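Local coordinates for protein diacylglycerol O-acyltransferase (Marinobacter hydrocarbonoclasticus, PDB 6CHJ) that probably catalyses the transfer of an acyl group from acyl-CoA to diacylglycerol, giving triacylglycerol and CoA, and belongs to the long-chain O-acyltransferase family, at residues 118-123 / 127-132. Numbering follows the deposited sequence.
Sequences HLIEGL and QFALYT
His118 and Tyr131 face each other across an antiparallel hydrogen-bonded pair, their backbones joined by His118 N to Tyr131 O (2.7 Å) and Tyr131 N to His118 O (2.8 Å). Their side chains run alongside one another, and the edge of the Tyr131 ring is turned toward the imidazole face, planes at 65°, bringing Tyr131 CD2 to 3.9 Å from His118 CD2. Imidazole suits this place because it offers a flat face to the tyrosine and two rim nitrogens, ND1 bonded to Glu85 and NE2 to Glu116. With an alanine here, those carboxylates would probably lose their shared partner and the tyrosine edge its ring. On the opposite face, Leu119 has CG anti to its backbone N (chi1 172°), and its CD1 meets Phe128 CD1 at 3.5 Å and Leu130 CD2 at 3.8 Å, an apolar cluster beside helix 39-49. The two strands form a beta hairpin inside a mixed sheet, flanked by strands 82-86 and 22-30. Ile120 N and O both bond to Ala129. The small Ala129 CB accommodates Ile120 CD1, 3.9 Å away, on the face covered by helix 93-105. Buried Leu123 sets CB 3.2 Å from Gln127 O, its apolar chain touching Leu28.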
loop_
_atom_site.group_PDB
_atom_site.type_symbol
_atom_site.label_atom_id
_atom_site.label_comp_id
_atom_site.label_asym_id
_atom_site.label_seq_id
_atom_site.Cartn_x
_atom_site.Cartn_y
_atom_site.Cartn_z
ATOM N N HIS B 118 -8.093 9.558 -3.435
ATOM C CA HIS B 118 -7.427 9.244 -4.691
ATOM C C HIS B 118 -8.317 9.726 -5.834
ATOM O O HIS B 118 -9.376 9.141 -6.101
ATOM C CB HIS B 118 -7.155 7.741 -4.789
ATOM C CG HIS B 118 -6.130 7.237 -3.814
ATOM N ND1 HIS B 118 -4.957 6.631 -4.214
ATOM C CD2 HIS B 118 -6.108 7.241 -2.455
ATOM C CE1 HIS B 118 -4.252 6.292 -3.148
ATOM N NE2 HIS B 118 -4.929 6.651 -2.069
ATOM N N LEU B 119 -7.887 10.786 -6.516
ATOM C CA LEU B 119 -8.546 11.248 -7.727
ATOM C C LEU B 119 -7.939 10.519 -8.921
ATOM O O LEU B 119 -6.747 10.673 -9.214
ATOM C CB LEU B 119 -8.414 12.765 -7.862
ATOM C CG LEU B 119 -8.861 13.456 -9.158
ATOM C CD1 LEU B 119 -10.343 13.228 -9.360
ATOM C CD2 LEU B 119 -8.521 14.969 -9.133
ATOM N N ILE B 120 -8.764 9.746 -9.622
ATOM C CA ILE B 120 -8.333 8.887 -10.721
ATOM C C ILE B 120 -8.807 9.498 -12.038
ATOM O O ILE B 120 -10.010 9.733 -12.226
ATOM C CB ILE B 120 -8.876 7.456 -10.566
ATOM C CG1 ILE B 120 -8.565 6.886 -9.161
ATOM C CG2 ILE B 120 -8.336 6.561 -11.683
ATOM C CD1 ILE B 120 -9.596 5.865 -8.675
ATOM N N GLU B 121 -7.865 9.738 -12.950
ATOM C CA GLU B 121 -8.111 10.176 -14.317
ATOM C C GLU B 121 -7.866 8.993 -15.243
ATOM O O GLU B 121 -7.594 7.876 -14.797
ATOM C CB GLU B 121 -7.226 11.386 -14.692
ATOM C CG GLU B 121 -5.765 11.045 -15.089
ATOM C CD GLU B 121 -5.078 12.137 -15.961
ATOM O OE1 GLU B 121 -5.505 13.311 -15.921
ATOM O OE2 GLU B 121 -4.090 11.820 -16.673
ATOM N N GLY B 122 -7.992 9.241 -16.548
ATOM C CA GLY B 122 -7.831 8.199 -17.544
ATOM C C GLY B 122 -9.037 7.310 -17.769
ATOM O O GLY B 122 -8.906 6.278 -18.432
ATOM N N LEU B 123 -10.201 7.653 -17.235
ATOM C CA LEU B 123 -11.382 6.856 -17.538
ATOM C C LEU B 123 -11.896 7.223 -18.928
ATOM O O LEU B 123 -11.718 8.349 -19.396
ATOM C CB LEU B 123 -12.455 7.059 -16.471
ATOM C CG LEU B 123 -12.215 6.230 -15.195
ATOM C CD1 LEU B 123 -11.185 6.874 -14.237
ATOM C CD2 LEU B 123 -13.517 5.945 -14.480
ATOM N N GLN B 127 -15.364 10.517 -17.797
ATOM C CA GLN B 127 -15.645 10.300 -16.391
ATOM C C GLN B 127 -14.344 10.363 -15.603
ATOM O O GLN B 127 -13.257 10.191 -16.155
ATOM C CB GLN B 127 -16.334 8.950 -16.169
ATOM C CG GLN B 127 -17.502 8.709 -17.102
ATOM C CD GLN B 127 -18.572 7.813 -16.492
ATOM O OE1 GLN B 127 -19.419 8.271 -15.720
ATOM N NE2 GLN B 127 -18.545 6.532 -16.848
ATOM N N PHE B 128 -14.475 10.615 -14.302
ATOM C CA PHE B 128 -13.382 10.468 -13.358
ATOM C C PHE B 128 -13.908 9.788 -12.091
ATOM O O PHE B 128 -15.115 9.564 -11.942
ATOM C CB PHE B 128 -12.730 11.822 -13.060
ATOM C CG PHE B 128 -13.606 12.779 -12.313
ATOM C CD1 PHE B 128 -13.420 12.981 -10.956
ATOM C CD2 PHE B 128 -14.574 13.510 -12.974
ATOM C CE1 PHE B 128 -14.207 13.859 -10.248
ATOM C CE2 PHE B 128 -15.368 14.405 -12.281
ATOM C CZ PHE B 128 -15.178 14.583 -10.910
ATOM N N ALA B 129 -12.991 9.459 -11.169
ATOM C CA ALA B 129 -13.351 8.696 -9.977
ATOM C C ALA B 129 -12.684 9.269 -8.732
ATOM O O ALA B 129 -11.590 9.835 -8.789
ATOM C CB ALA B 129 -12.974 7.210 -10.107
ATOM N N LEU B 130 -13.354 9.112 -7.598
ATOM C CA LEU B 130 -12.746 9.360 -6.298
ATOM C C LEU B 130 -12.719 8.040 -5.548
ATOM O O LEU B 130 -13.774 7.426 -5.338
ATOM C CB LEU B 130 -13.507 10.406 -5.483
ATOM C CG LEU B 130 -13.255 11.894 -5.668
ATOM C CD1 LEU B 130 -13.762 12.612 -4.431
ATOM C CD2 LEU B 130 -11.773 12.236 -5.970
ATOM N N TYR B 131 -11.525 7.610 -5.142
ATOM C CA TYR B 131 -11.383 6.512 -4.196
ATOM C C TYR B 131 -10.892 7.077 -2.878
ATOM O O TYR B 131 -9.759 7.566 -2.797
ATOM C CB TYR B 131 -10.440 5.419 -4.690
ATOM C CG TYR B 131 -10.110 4.451 -3.560
ATOM C CD1 TYR B 131 -11.059 3.517 -3.102
ATOM C CD2 TYR B 131 -8.883 4.518 -2.914
ATOM C CE1 TYR B 131 -10.772 2.661 -2.053
ATOM C CE2 TYR B 131 -8.582 3.679 -1.856
ATOM C CZ TYR B 131 -9.520 2.748 -1.429
ATOM O OH TYR B 131 -9.161 1.935 -0.396
ATOM N N THR B 132 -11.722 6.958 -1.844
ATOM C CA THR B 132 -11.445 7.478 -0.513
ATOM C C THR B 132 -11.232 6.329 0.459
ATOM O O THR B 132 -11.981 5.356 0.444
ATOM C CB THR B 132 -12.601 8.360 -0.033
ATOM O OG1 THR B 132 -12.840 9.379 -1.009
ATOM C CG2 THR B 132 -12.289 9.012 1.300
#